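Local coordinates for Ulp1-like SUMO protease (Chaetomium thermophilum, PDB 6DG4), which probably cleaves SUMO from its conjugates as a cysteine protease of the Ulp1 type, this chain being the C-terminal catalytic domain of a longer protein, at residues L228-Q231 / R232-I235; G199-C202 / G203-T206; Q42-V45 / R46-E50; G216-P219 / A220-Y223; P131-S135 / S136-L140. All coordinates share one frame; numbering follows the deposited sequence.

Contact 1. Residues L228-Q231 / R232-I235; sequences LPLQ and RQRI
Q231 and R234, three residues apart along helix 228-241, carry flat ends that are turned almost alike: the Q231 amide and the R234 guanidinium are 21° from coplanar, with Q231 OE1 at the edge of the guanidinium and near its plane. They meet through carbon and water, not by a direct bond. Q231 OE1 lies 3.7 Å from R234 CD, and a water donates to that same OE1 while accepting from R234 NE. This water is modelled at two sites too close to be filled together, so its exact path is doubtful. A bend at chi3 (59°) swings the R234 guanidinium off the line of its chain, and its NH1 donates to T13 O.

On the next flank I235 and Q231 run at about a right angle, I235 CD1 touching Q231 CG at 3.9 Å. L230 and Q233 repeat that right-angle crossing, L230 CD1 meeting Q233 NE2 at 3.5 Å. R232 does something else: extended from CG to NE, it passes the carbonyl one turn earlier, R232 CG sitting 3.4 Å from L228 O. Beneath the side chains run the usual i to i+4 backbone bonds, among which I235 N donates to Q231 O at 2.8 Å.

The polar ends tie this first part of the helix to its surroundings. Q231 NE2 bonds to T208 OG1 of helix 202-215, and R232 reaches the loop carbonyls of L53 and A58 and the carboxylate of D201. L228, Q231 and R232 all lean on V204, so this face packs against helix 202-215.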
loop_
_atom_site.group_PDB
_atom_site.type_symbol
_atom_site.label_atom_id
_atom_site.label_comp_id
_atom_site.label_asym_id
_atom_site.label_seq_id
_atom_site.Cartn_x
_atom_site.Cartn_y
_atom_site.Cartn_z
ATOM N N LEU A 228 6.022 -1.558 -15.010
ATOM C CA LEU A 228 4.784 -1.084 -14.410
ATOM C C LEU A 228 3.560 -1.169 -15.317
ATOM O O LEU A 228 2.459 -1.362 -14.793
ATOM C CB LEU A 228 4.968 0.315 -13.820
ATOM C CG LEU A 228 5.996 0.357 -12.686
ATOM C CD1 LEU A 228 6.040 1.735 -12.077
ATOM C CD2 LEU A 228 5.738 -0.691 -11.603
ATOM N N PRO A 229 3.670 -1.074 -16.647
ATOM C CA PRO A 229 2.469 -1.351 -17.460
ATOM C C PRO A 229 1.900 -2.735 -17.202
ATOM O O PRO A 229 0.680 -2.905 -17.079
ATOM C CB PRO A 229 2.971 -1.165 -18.896
ATOM C CG PRO A 229 4.047 -0.122 -18.757
ATOM C CD PRO A 229 4.751 -0.488 -17.466
ATOM N N LEU A 230 2.769 -3.731 -17.073
ATOM C CA LEU A 230 2.306 -5.066 -16.718
ATOM C C LEU A 230 1.759 -5.103 -15.295
ATOM O O LEU A 230 0.746 -5.760 -15.032
ATOM C CB LEU A 230 3.461 -6.043 -16.887
ATOM C CG LEU A 230 3.267 -7.443 -16.331
ATOM C CD1 LEU A 230 2.055 -8.114 -16.955
ATOM C CD2 LEU A 230 4.552 -8.231 -16.585
ATOM N N GLN A 231 2.408 -4.408 -14.364
ATOM C CA GLN A 231 1.917 -4.395 -12.991
ATOM C C GLN A 231 0.507 -3.824 -12.905
ATOM O O GLN A 231 -0.283 -4.263 -12.063
ATOM C CB GLN A 231 2.878 -3.597 -12.118
ATOM C CG GLN A 231 2.526 -3.544 -10.638
ATOM C CD GLN A 231 2.704 -4.848 -9.897
ATOM O OE1 GLN A 231 2.531 -5.939 -10.446
ATOM N NE2 GLN A 231 3.034 -4.736 -8.617
ATOM N N ARG A 232 0.160 -2.860 -13.764
ATOM C CA ARG A 232 -1.214 -2.369 -13.789
ATOM C C ARG A 232 -2.191 -3.492 -14.109
ATOM O O ARG A 232 -3.268 -3.576 -13.510
ATOM C CB ARG A 232 -1.357 -1.238 -14.806
ATOM C CG ARG A 232 -0.600 0.015 -14.430
ATOM C CD ARG A 232 -0.422 0.911 -15.645
ATOM N NE ARG A 232 0.329 2.115 -15.306
ATOM C CZ ARG A 232 -0.222 3.249 -14.885
ATOM N NH1 ARG A 232 -1.537 3.341 -14.746
ATOM N NH2 ARG A 232 0.548 4.283 -14.577
ATOM N N GLN A 233 -1.844 -4.348 -15.077
ATOM C CA GLN A 233 -2.702 -5.475 -15.417
ATOM C C GLN A 233 -2.811 -6.448 -14.254
ATOM O O GLN A 233 -3.887 -7.001 -13.995
ATOM C CB GLN A 233 -2.145 -6.228 -16.620
ATOM C CG GLN A 233 -2.141 -5.483 -17.899
ATOM C CD GLN A 233 -1.729 -6.401 -19.032
ATOM O OE1 GLN A 233 -2.505 -6.691 -19.946
ATOM N NE2 GLN A 233 -0.508 -6.891 -18.957
ATOM N N ARG A 234 -1.696 -6.689 -13.558
ATOM C CA ARG A 234 -1.712 -7.607 -12.426
ATOM C C ARG A 234 -2.554 -7.057 -11.285
ATOM O O ARG A 234 -3.310 -7.802 -10.652
ATOM C CB ARG A 234 -0.283 -7.883 -11.963
ATOM C CG ARG A 234 0.567 -8.603 -13.017
ATOM C CD ARG A 234 1.936 -9.022 -12.469
ATOM N NE ARG A 234 1.740 -9.911 -11.332
ATOM C CZ ARG A 234 1.390 -11.192 -11.418
ATOM N NH1 ARG A 234 1.232 -11.793 -12.592
ATOM N NH2 ARG A 234 1.185 -11.877 -10.310
ATOM N N ILE A 235 -2.436 -5.755 -11.004
ATOM C CA ILE A 235 -3.274 -5.135 -9.982
ATOM C C ILE A 235 -4.740 -5.276 -10.356
ATOM O O ILE A 235 -5.586 -5.597 -9.513
ATOM C CB ILE A 235 -2.873 -3.662 -9.786
ATOM C CG1 ILE A 235 -1.485 -3.562 -9.148
ATOM C CG2 ILE A 235 -3.908 -2.923 -8.927
ATOM C CD1 ILE A 235 -0.856 -2.190 -9.318
HETATM O O HOH W 1 2.880 -8.388 -9.127
HETATM O O HOH W 2 1.256 -7.664 -8.939
#

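Contact 2. Residues G199-C202 / G203-T206; sequences GWDC and GVFT
The entry into helix 202-215 is made here, where a short 3-10 turn at 199-201 runs into the helix and D201 O accepts from F205 N at 2.9 Å, nearly along the C=O axis. V204 N adds a weak bond to the same oxygen. One residue on, C202 O is gripped twice by T206: T206 N and T206 OG1 each lie 2.9 Å from it and come from opposite faces of the carbonyl plane. A water spans the junction, donating to W200 O and accepting from G203 N.

The run GWDCG, with the cysteine opening the helix, is consistent with the nucleophile segment of Ulp1-type peptidases. C202 touches H137 of strand 137-144, and Q196 lies beside it, consistent with the cysteine, histidine and glutamine of a C48 active site. The C202 sulfur takes the crowded position between backbone N and carbonyl carbon (chi1 62°), which puts C202 SG 3.2 Å from G203 N at the helix start.

F205 folds back over the turn, its CE2 lying 3.6 Å from D201 CB. The D201 carboxylate is held at both oxygens: OD1 makes a salt bridge with R232 of helix 228-241, and OD2 accepts from N198 ND2.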
loop_
_atom_site.group_PDB
_atom_site.type_symbol
_atom_site.label_atom_id
_atom_site.label_comp_id
_atom_site.label_asym_id
_atom_site.label_seq_id
_atom_site.Cartn_x
_atom_site.Cartn_y
_atom_site.Cartn_z
ATOM N N GLY A 199 5.504 10.675 -14.113
ATOM C CA GLY A 199 4.583 11.106 -13.068
ATOM C C GLY A 199 3.397 10.174 -12.880
ATOM O O GLY A 199 2.969 9.918 -11.749
ATOM N N TRP A 200 2.864 9.634 -13.985
ATOM C CA TRP A 200 1.656 8.820 -13.909
ATOM C C TRP A 200 1.886 7.514 -13.167
ATOM O O TRP A 200 0.914 6.855 -12.787
ATOM C CB TRP A 200 1.115 8.495 -15.313
ATOM C CG TRP A 200 2.137 7.832 -16.208
ATOM C CD1 TRP A 200 2.702 6.597 -16.039
ATOM C CD2 TRP A 200 2.719 8.373 -17.404
ATOM N NE1 TRP A 200 3.595 6.339 -17.051
ATOM C CE2 TRP A 200 3.626 7.413 -17.900
ATOM C CE3 TRP A 200 2.554 9.569 -18.110
ATOM C CZ2 TRP A 200 4.371 7.616 -19.057
ATOM C CZ3 TRP A 200 3.291 9.763 -19.266
ATOM C CH2 TRP A 200 4.188 8.793 -19.725
ATOM N N ASP A 201 3.138 7.115 -12.966
ATOM C CA ASP A 201 3.406 5.820 -12.363
ATOM C C ASP A 201 3.404 5.858 -10.840
ATOM O O ASP A 201 3.484 4.797 -10.221
ATOM C CB ASP A 201 4.732 5.246 -12.883
ATOM C CG ASP A 201 4.568 4.484 -14.187
ATOM O OD1 ASP A 201 3.488 3.910 -14.422
ATOM O OD2 ASP A 201 5.533 4.449 -14.974
ATOM N N CYS A 202 3.270 7.035 -10.220
ATOM C CA CYS A 202 3.411 7.136 -8.768
ATOM C C CYS A 202 2.481 6.188 -8.010
ATOM O O CYS A 202 2.885 5.591 -7.007
ATOM C CB CYS A 202 3.189 8.581 -8.308
ATOM S SG CYS A 202 1.535 9.278 -8.656
ATOM N N GLY A 203 1.225 6.067 -8.437
ATOM C CA GLY A 203 0.319 5.171 -7.742
ATOM C C GLY A 203 0.726 3.718 -7.863
ATOM O O GLY A 203 0.513 2.926 -6.938
ATOM N N VAL A 204 1.319 3.343 -8.998
ATOM C CA VAL A 204 1.764 1.964 -9.166
ATOM C C VAL A 204 3.008 1.698 -8.324
ATOM O O VAL A 204 3.150 0.628 -7.719
ATOM C CB VAL A 204 1.980 1.628 -10.653
ATOM C CG1 VAL A 204 2.152 0.130 -10.814
ATOM C CG2 VAL A 204 0.818 2.134 -11.510
ATOM N N PHE A 205 3.932 2.658 -8.276
ATOM C CA PHE A 205 5.066 2.537 -7.368
ATOM C C PHE A 205 4.596 2.411 -5.921
ATOM O O PHE A 205 5.133 1.609 -5.149
ATOM C CB PHE A 205 5.961 3.775 -7.478
ATOM C CG PHE A 205 6.898 3.777 -8.661
ATOM C CD1 PHE A 205 7.975 2.914 -8.710
ATOM C CD2 PHE A 205 6.741 4.695 -9.685
ATOM C CE1 PHE A 205 8.856 2.937 -9.769
ATOM C CE2 PHE A 205 7.620 4.715 -10.753
ATOM C CZ PHE A 205 8.679 3.836 -10.790
ATOM N N THR A 206 3.614 3.227 -5.528
ATOM C CA THR A 206 3.116 3.203 -4.152
ATOM C C THR A 206 2.565 1.824 -3.798
ATOM O O THR A 206 2.897 1.262 -2.746
ATOM C CB THR A 206 2.064 4.305 -3.982
ATOM O OG1 THR A 206 2.695 5.589 -4.086
ATOM C CG2 THR A 206 1.350 4.239 -2.644
HETATM O O HOH W 3 -0.678 6.858 -10.497
#

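Contact 3. Residues Q42-V45 / R46-E50; sequences QPLV and RRDFE
D48 OD2 is gripped by V45 N and by a water that also donates to P43 O. The backbone bond is nearly straight, V45 N to D48 OD2 being 2.9 Å with 172° at the hydrogen, and it uses the anti lone pair, away from the other oxygen. The water lies 2.7 Å from D48 OD2. V45 is the N-cap of helix 46-50, so an acid three residues on that takes the cap N-H is half of a capping box; the return bond, D48 N to V45 O, is weak and made to the backbone.

Below the cap, L44 and F49 cross at about a right angle, L44 CB touching F49 CE2 at 3.8 Å. V45 O lies at the edge of the F49 ring, 3.4 Å from F49 CD2. Within the helix R46 grips E50 side-on, R46 NE giving E50 OE1 a 2.8 Å bond and NH2 serving the other oxygen.

If D48 were an alanine, V45 N would probably lose its acceptor and the strand-to-helix corner would be likely to move more freely. D48 OD1 takes N61 ND2 and N63 ND2, so the whole carboxylate is met by donors; with the helix start close by, this should favour its negative form.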
loop_
_atom_site.group_PDB
_atom_site.type_symbol
_atom_site.label_atom_id
_atom_site.label_comp_id
_atom_site.label_asym_id
_atom_site.label_seq_id
_atom_site.Cartn_x
_atom_site.Cartn_y
_atom_site.Cartn_z
ATOM N N GLN A 42 -15.927 -0.296 -1.498
ATOM C CA GLN A 42 -16.033 0.545 -2.671
ATOM C C GLN A 42 -16.290 -0.303 -3.893
ATOM O O GLN A 42 -15.442 -1.147 -4.236
ATOM C CB GLN A 42 -14.721 1.296 -2.841
ATOM C CG GLN A 42 -14.681 2.180 -4.042
ATOM C CD GLN A 42 -15.793 3.199 -4.030
ATOM O OE1 GLN A 42 -15.916 3.994 -3.087
ATOM N NE2 GLN A 42 -16.628 3.176 -5.072
ATOM N N PRO A 43 -17.407 -0.123 -4.596
ATOM C CA PRO A 43 -17.584 -0.809 -5.880
ATOM C C PRO A 43 -16.606 -0.278 -6.915
ATOM O O PRO A 43 -16.277 0.912 -6.935
ATOM C CB PRO A 43 -19.029 -0.474 -6.274
ATOM C CG PRO A 43 -19.677 0.012 -5.057
ATOM C CD PRO A 43 -18.617 0.615 -4.196
ATOM N N LEU A 44 -16.137 -1.178 -7.777
ATOM C CA LEU A 44 -15.325 -0.822 -8.932
ATOM C C LEU A 44 -16.086 -1.155 -10.206
ATOM O O LEU A 44 -16.717 -2.213 -10.310
ATOM C CB LEU A 44 -13.998 -1.579 -8.938
ATOM C CG LEU A 44 -13.129 -1.432 -7.689
ATOM C CD1 LEU A 44 -11.861 -2.252 -7.852
ATOM C CD2 LEU A 44 -12.778 0.030 -7.423
ATOM N N VAL A 45 -16.017 -0.249 -11.173
ATOM C CA VAL A 45 -16.730 -0.376 -12.428
ATOM C C VAL A 45 -15.738 -0.169 -13.567
ATOM O O VAL A 45 -14.557 0.091 -13.348
ATOM C CB VAL A 45 -17.915 0.604 -12.535
ATOM C CG1 VAL A 45 -18.963 0.292 -11.491
ATOM C CG2 VAL A 45 -17.431 2.046 -12.392
ATOM N N ARG A 46 -16.245 -0.286 -14.794
ATOM C CA ARG A 46 -15.397 -0.169 -15.973
ATOM C C ARG A 46 -14.466 1.033 -15.885
ATOM O O ARG A 46 -13.273 0.926 -16.181
ATOM C CB ARG A 46 -16.275 -0.074 -17.220
ATOM C CG ARG A 46 -15.516 0.266 -18.492
ATOM C CD ARG A 46 -16.446 0.293 -19.688
ATOM N NE ARG A 46 -15.747 0.704 -20.897
ATOM C CZ ARG A 46 -16.041 0.275 -22.119
ATOM N NH1 ARG A 46 -17.030 -0.590 -22.312
ATOM N NH2 ARG A 46 -15.330 0.710 -23.148
ATOM N N ARG A 47 -14.993 2.192 -15.496
ATOM C CA ARG A 47 -14.178 3.403 -15.494
ATOM C C ARG A 47 -12.918 3.246 -14.648
ATOM O O ARG A 47 -11.845 3.736 -15.023
ATOM C CB ARG A 47 -15.008 4.570 -14.984
ATOM C CG ARG A 47 -14.272 5.868 -14.975
ATOM C CD ARG A 47 -15.215 6.955 -14.539
ATOM N NE ARG A 47 -14.582 8.261 -14.552
ATOM C CZ ARG A 47 -13.826 8.724 -13.568
ATOM N NH1 ARG A 47 -13.608 7.972 -12.502
ATOM N NH2 ARG A 47 -13.294 9.935 -13.653
ATOM N N ASP A 48 -13.024 2.586 -13.494
ATOM C CA ASP A 48 -11.853 2.424 -12.638
ATOM C C ASP A 48 -10.735 1.689 -13.366
ATOM O O ASP A 48 -9.556 2.031 -13.220
ATOM C CB ASP A 48 -12.248 1.681 -11.364
ATOM C CG ASP A 48 -13.250 2.451 -10.532
ATOM O OD1 ASP A 48 -12.874 3.476 -9.932
ATOM O OD2 ASP A 48 -14.424 2.044 -10.492
ATOM N N PHE A 49 -11.090 0.677 -14.157
ATOM C CA PHE A 49 -10.101 -0.118 -14.874
ATOM C C PHE A 49 -9.666 0.572 -16.160
ATOM O O PHE A 49 -8.466 0.718 -16.422
ATOM C CB PHE A 49 -10.695 -1.501 -15.171
ATOM C CG PHE A 49 -10.929 -2.325 -13.936
ATOM C CD1 PHE A 49 -9.928 -3.141 -13.435
ATOM C CD2 PHE A 49 -12.133 -2.256 -13.253
ATOM C CE1 PHE A 49 -10.129 -3.883 -12.294
ATOM C CE2 PHE A 49 -12.331 -2.990 -12.103
ATOM C CZ PHE A 49 -11.328 -3.803 -11.625
ATOM N N GLU A 50 -10.633 1.013 -16.967
ATOM C CA GLU A 50 -10.329 1.512 -18.301
ATOM C C GLU A 50 -9.608 2.851 -18.254
ATOM O O GLU A 50 -8.728 3.114 -19.081
ATOM C CB GLU A 50 -11.624 1.644 -19.100
ATOM C CG GLU A 50 -11.424 2.135 -20.513
ATOM C CD GLU A 50 -12.712 2.183 -21.284
ATOM O OE1 GLU A 50 -13.740 2.597 -20.698
ATOM O OE2 GLU A 50 -12.693 1.795 -22.470
HETATM O O HOH W 4 -16.310 2.930 -8.833
#

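Contact 4. Residues G216-P219 / A220-Y223; sequences GVDP and AQAY
Three hydrogen bonds fold this loop between helices 202-215 and 228-241. Q221 N donates to D218 O at 3.1 Å, closing a beta turn over P219 and A220. A222 N then donates to P219 O, also at 3.1 Å, so a second turn overlaps the first. Both donors stand well above the carbonyl planes they address. The third bond is weak: D218 OD1 takes A220 N at 3.0 Å, closing an Asx turn. It can do so because D218 CG stands opposite its own N (chi1 -173°), which carries the carboxylate forward over the turn.

The polar side chains meet by van der Waals contact. Q221 runs across D218 at about a right angle, with carboxylate and amide planes 29° apart, and D218 OD2 sits 3.4 Å from Q221 CD. Q221 OE1 rests near D218 CB.

Apolar contacts close the inner side. P219 CB touches Y223 CE1 at 3.9 Å, and V217 CG1 reaches A222 CB at 4.1 Å. Y223 OH bonds to N209 OD1 of helix 202-215, while G216 ends that helix in a Schellman motif.

Exchanging D218 for an alanine would probably leave A220 N without its side-chain acceptor and the Q221 amide freer to turn. With one weak side-chain bond, the fold of the loop probably rests more on its backbone bonds and on P219, whose ring restricts phi at the first corner of the turn.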
loop_
_atom_site.group_PDB
_atom_site.type_symbol
_atom_site.label_atom_id
_atom_site.label_comp_id
_atom_site.label_asym_id
_atom_site.label_seq_id
_atom_site.Cartn_x
_atom_site.Cartn_y
_atom_site.Cartn_z
ATOM N N GLY A 216 8.225 -7.959 3.497
ATOM C CA GLY A 216 9.625 -8.022 3.854
ATOM C C GLY A 216 10.567 -8.206 2.687
ATOM O O GLY A 216 11.667 -8.733 2.875
ATOM N N VAL A 217 10.164 -7.778 1.488
ATOM C CA VAL A 217 10.957 -7.900 0.270
ATOM C C VAL A 217 11.587 -6.554 -0.054
ATOM O O VAL A 217 10.940 -5.509 0.069
ATOM C CB VAL A 217 10.060 -8.376 -0.890
ATOM C CG1 VAL A 217 10.786 -8.269 -2.219
ATOM C CG2 VAL A 217 9.600 -9.805 -0.651
ATOM N N ASP A 218 12.848 -6.578 -0.481
ATOM C CA ASP A 218 13.574 -5.363 -0.840
ATOM C C ASP A 218 13.108 -4.833 -2.192
ATOM O O ASP A 218 13.379 -5.454 -3.227
ATOM C CB ASP A 218 15.073 -5.666 -0.886
ATOM C CG ASP A 218 15.920 -4.424 -1.075
ATOM O OD1 ASP A 218 15.383 -3.390 -1.525
ATOM O OD2 ASP A 218 17.136 -4.489 -0.782
ATOM N N PRO A 219 12.417 -3.688 -2.238
ATOM C CA PRO A 219 11.897 -3.219 -3.534
ATOM C C PRO A 219 12.979 -2.893 -4.547
ATOM O O PRO A 219 12.762 -3.083 -5.751
ATOM C CB PRO A 219 11.059 -1.987 -3.160
ATOM C CG PRO A 219 11.651 -1.502 -1.880
ATOM C CD PRO A 219 12.081 -2.757 -1.145
ATOM N N ALA A 220 14.145 -2.417 -4.093
ATOM C CA ALA A 220 15.233 -2.085 -5.005
ATOM C C ALA A 220 15.773 -3.309 -5.727
ATOM O O ALA A 220 16.341 -3.174 -6.815
ATOM C CB ALA A 220 16.370 -1.410 -4.234
ATOM N N GLN A 221 15.604 -4.494 -5.153
ATOM C CA GLN A 221 16.044 -5.733 -5.771
ATOM C C GLN A 221 14.950 -6.406 -6.586
ATOM O O GLN A 221 15.224 -7.425 -7.224
ATOM C CB GLN A 221 16.528 -6.700 -4.676
ATOM C CG GLN A 221 17.736 -6.182 -3.913
ATOM C CD GLN A 221 18.157 -7.062 -2.748
ATOM O OE1 GLN A 221 17.404 -7.923 -2.295
ATOM N NE2 GLN A 221 19.371 -6.840 -2.255
ATOM N N ALA A 222 13.733 -5.852 -6.614
ATOM C CA ALA A 222 12.562 -6.621 -7.016
ATOM C C ALA A 222 11.888 -6.195 -8.314
ATOM O O ALA A 222 11.231 -7.032 -8.933
ATOM C CB ALA A 222 11.503 -6.601 -5.904
ATOM N N TYR A 223 12.001 -4.941 -8.746
ATOM C CA TYR A 223 11.228 -4.514 -9.910
ATOM C C TYR A 223 11.854 -3.269 -10.526
ATOM O O TYR A 223 12.782 -2.671 -9.971
ATOM C CB TYR A 223 9.741 -4.323 -9.555
ATOM C CG TYR A 223 9.398 -3.088 -8.746
ATOM C CD1 TYR A 223 9.533 -3.066 -7.358
ATOM C CD2 TYR A 223 8.912 -1.952 -9.370
ATOM C CE1 TYR A 223 9.211 -1.935 -6.625
ATOM C CE2 TYR A 223 8.590 -0.816 -8.650
ATOM C CZ TYR A 223 8.734 -0.807 -7.282
ATOM O OH TYR A 223 8.396 0.342 -6.597
#

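Contact 5. Residues P131-S135 / S136-L140; sequences PICES and SHWTL
Strands 131-134 and 137-140 pair antiparallel through the hydrogen-bonded pairs I132-T139 and E134-H137, and a type I' turn at S135-S136 closes them into a two-residue hairpin. T139 N donates to I132 O at 2.8 Å, nearly straight, and H137 N closes the turn on E134 O at 2.9 Å.

On one side of the hairpin the side chain of C133 lies flat on W138. C133 CB stands 3.5 Å above the centroid of the six-membered ring of W138, a CH-pi contact almost on the ring normal. The sulfur covers the other ring, C133 SG being 3.8 Å from the five-membered centroid; with SG trans to the C133 nitrogen (chi1 -168°), both atoms overlie the indole. P131 CB adds a touch at W138 CZ3, 3.7 Å away.

The opposite side holds I132, E134, H137 and T139. I132 CB meets T139 OG1 at 3.6 Å, and that hydroxyl bonds to H152 NE2. E134 forms a salt bridge with R164.

H137 NE2 bonds to D154 OD1, and the ring lies beside C202, consistent with the histidine of the Ulp1-type catalytic triad. The paired backbone probably steadies H137 where it projects, and C133, lying over one face, probably limits the tilt of the W138 indole.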
loop_
_atom_site.group_PDB
_atom_site.type_symbol
_atom_site.label_atom_id
_atom_site.label_comp_id
_atom_site.label_asym_id
_atom_site.label_seq_id
_atom_site.Cartn_x
_atom_site.Cartn_y
_atom_site.Cartn_z
ATOM N N PRO A 131 -0.978 5.526 2.665
ATOM C CA PRO A 131 -0.845 6.149 1.341
ATOM C C PRO A 131 -0.997 7.658 1.455
ATOM O O PRO A 131 -1.920 8.155 2.103
ATOM C CB PRO A 131 -1.993 5.534 0.528
ATOM C CG PRO A 131 -2.666 4.543 1.407
ATOM C CD PRO A 131 -2.276 4.851 2.824
ATOM N N ILE A 132 -0.089 8.384 0.809
ATOM C CA ILE A 132 -0.020 9.837 0.898
ATOM C C ILE A 132 -0.143 10.406 -0.505
ATOM O O ILE A 132 0.619 10.026 -1.400
ATOM C CB ILE A 132 1.308 10.292 1.530
ATOM C CG1 ILE A 132 1.374 9.856 2.995
ATOM C CG2 ILE A 132 1.474 11.801 1.395
ATOM C CD1 ILE A 132 2.692 10.163 3.685
ATOM N N CYS A 133 -1.078 11.328 -0.694
ATOM C CA CYS A 133 -1.212 12.027 -1.964
ATOM C C CYS A 133 -1.090 13.525 -1.719
ATOM O O CYS A 133 -1.940 14.118 -1.048
ATOM C CB CYS A 133 -2.548 11.704 -2.624
ATOM S SG CYS A 133 -2.621 12.267 -4.340
ATOM N N GLU A 134 -0.033 14.130 -2.254
ATOM C CA GLU A 134 0.158 15.574 -2.205
ATOM C C GLU A 134 0.477 16.073 -3.604
ATOM O O GLU A 134 1.360 15.528 -4.275
ATOM C CB GLU A 134 1.297 15.946 -1.254
ATOM C CG GLU A 134 1.005 15.578 0.185
ATOM C CD GLU A 134 2.074 16.037 1.145
ATOM O OE1 GLU A 134 3.222 16.254 0.699
ATOM O OE2 GLU A 134 1.752 16.180 2.345
ATOM N N SER A 135 -0.236 17.111 -4.036
ATOM C CA SER A 135 -0.053 17.655 -5.378
ATOM C C SER A 135 -0.151 16.558 -6.434
ATOM O O SER A 135 0.628 16.520 -7.389
ATOM C CB SER A 135 1.273 18.407 -5.486
ATOM O OG SER A 135 1.373 19.392 -4.472
ATOM N N SER A 136 -1.119 15.653 -6.245
ATOM C CA SER A 136 -1.416 14.540 -7.145
ATOM C C SER A 136 -0.384 13.420 -7.119
ATOM O O SER A 136 -0.575 12.385 -7.763
ATOM C CB SER A 136 -1.598 15.022 -8.590
ATOM O OG SER A 136 -2.614 16.004 -8.675
ATOM N N HIS A 137 0.710 13.608 -6.388
ATOM C CA HIS A 137 1.787 12.629 -6.341
ATOM C C HIS A 137 1.566 11.682 -5.167
ATOM O O HIS A 137 1.495 12.117 -4.012
ATOM C CB HIS A 137 3.130 13.340 -6.201
ATOM C CG HIS A 137 4.299 12.410 -6.105
ATOM N ND1 HIS A 137 4.541 11.412 -7.026
ATOM C CD2 HIS A 137 5.289 12.322 -5.187
ATOM C CE1 HIS A 137 5.629 10.750 -6.676
ATOM N NE2 HIS A 137 6.109 11.288 -5.570
ATOM N N TRP A 138 1.476 10.388 -5.470
ATOM C CA TRP A 138 1.299 9.353 -4.465
ATOM C C TRP A 138 2.648 8.830 -4.003
ATOM O O TRP A 138 3.506 8.493 -4.828
ATOM C CB TRP A 138 0.514 8.173 -5.044
ATOM C CG TRP A 138 -0.938 8.409 -5.144
ATOM C CD1 TRP A 138 -1.629 8.748 -6.260
ATOM C CD2 TRP A 138 -1.898 8.318 -4.086
ATOM N NE1 TRP A 138 -2.963 8.884 -5.967
ATOM C CE2 TRP A 138 -3.155 8.614 -4.637
ATOM C CE3 TRP A 138 -1.816 8.010 -2.723
ATOM C CZ2 TRP A 138 -4.318 8.622 -3.880
ATOM C CZ3 TRP A 138 -2.974 8.018 -1.973
ATOM C CH2 TRP A 138 -4.206 8.321 -2.552
ATOM N N THR A 139 2.797 8.727 -2.683
ATOM C CA THR A 139 3.931 8.108 -2.017
ATOM C C THR A 139 3.380 7.240 -0.890
ATOM O O THR A 139 2.172 7.214 -0.633
ATOM C CB THR A 139 4.904 9.162 -1.472
ATOM O OG1 THR A 139 4.238 10.000 -0.514
ATOM C CG2 THR A 139 5.475 10.009 -2.608
ATOM N N LEU A 140 4.278 6.530 -0.210
ATOM C CA LEU A 140 3.902 5.553 0.804
ATOM C C LEU A 140 4.679 5.826 2.080
ATOM O O LEU A 140 5.912 5.773 2.080
ATOM C CB LEU A 140 4.220 4.134 0.327
ATOM C CG LEU A 140 3.818 3.026 1.301
ATOM C CD1 LEU A 140 2.302 2.902 1.382
ATOM C CD2 LEU A 140 4.465 1.703 0.914
#

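How the contacts relate
Contact 2 is the most buried of the five, and contacts 1, 4 and 5 all touch it. These three are partly buried; in contact 5 the turn is at the surface while its W138 side faces inward. Contact 5 brings the hairpin of the central sheet against the helix start of contact 2, so the probable catalytic residues come together there. Contact 1, on the next helix, is tied to contact 2 by charge and by packing. Contact 4 links those two helices, its Y223 touching both. Contact 3, also partly buried, stands apart at the periphery, with no touch to the other four. Sulfur and aromatic packing mark contact 5, helix-start carbonyls contact 2, charged ends contacts 1 and 3, and backbone turns contact 4.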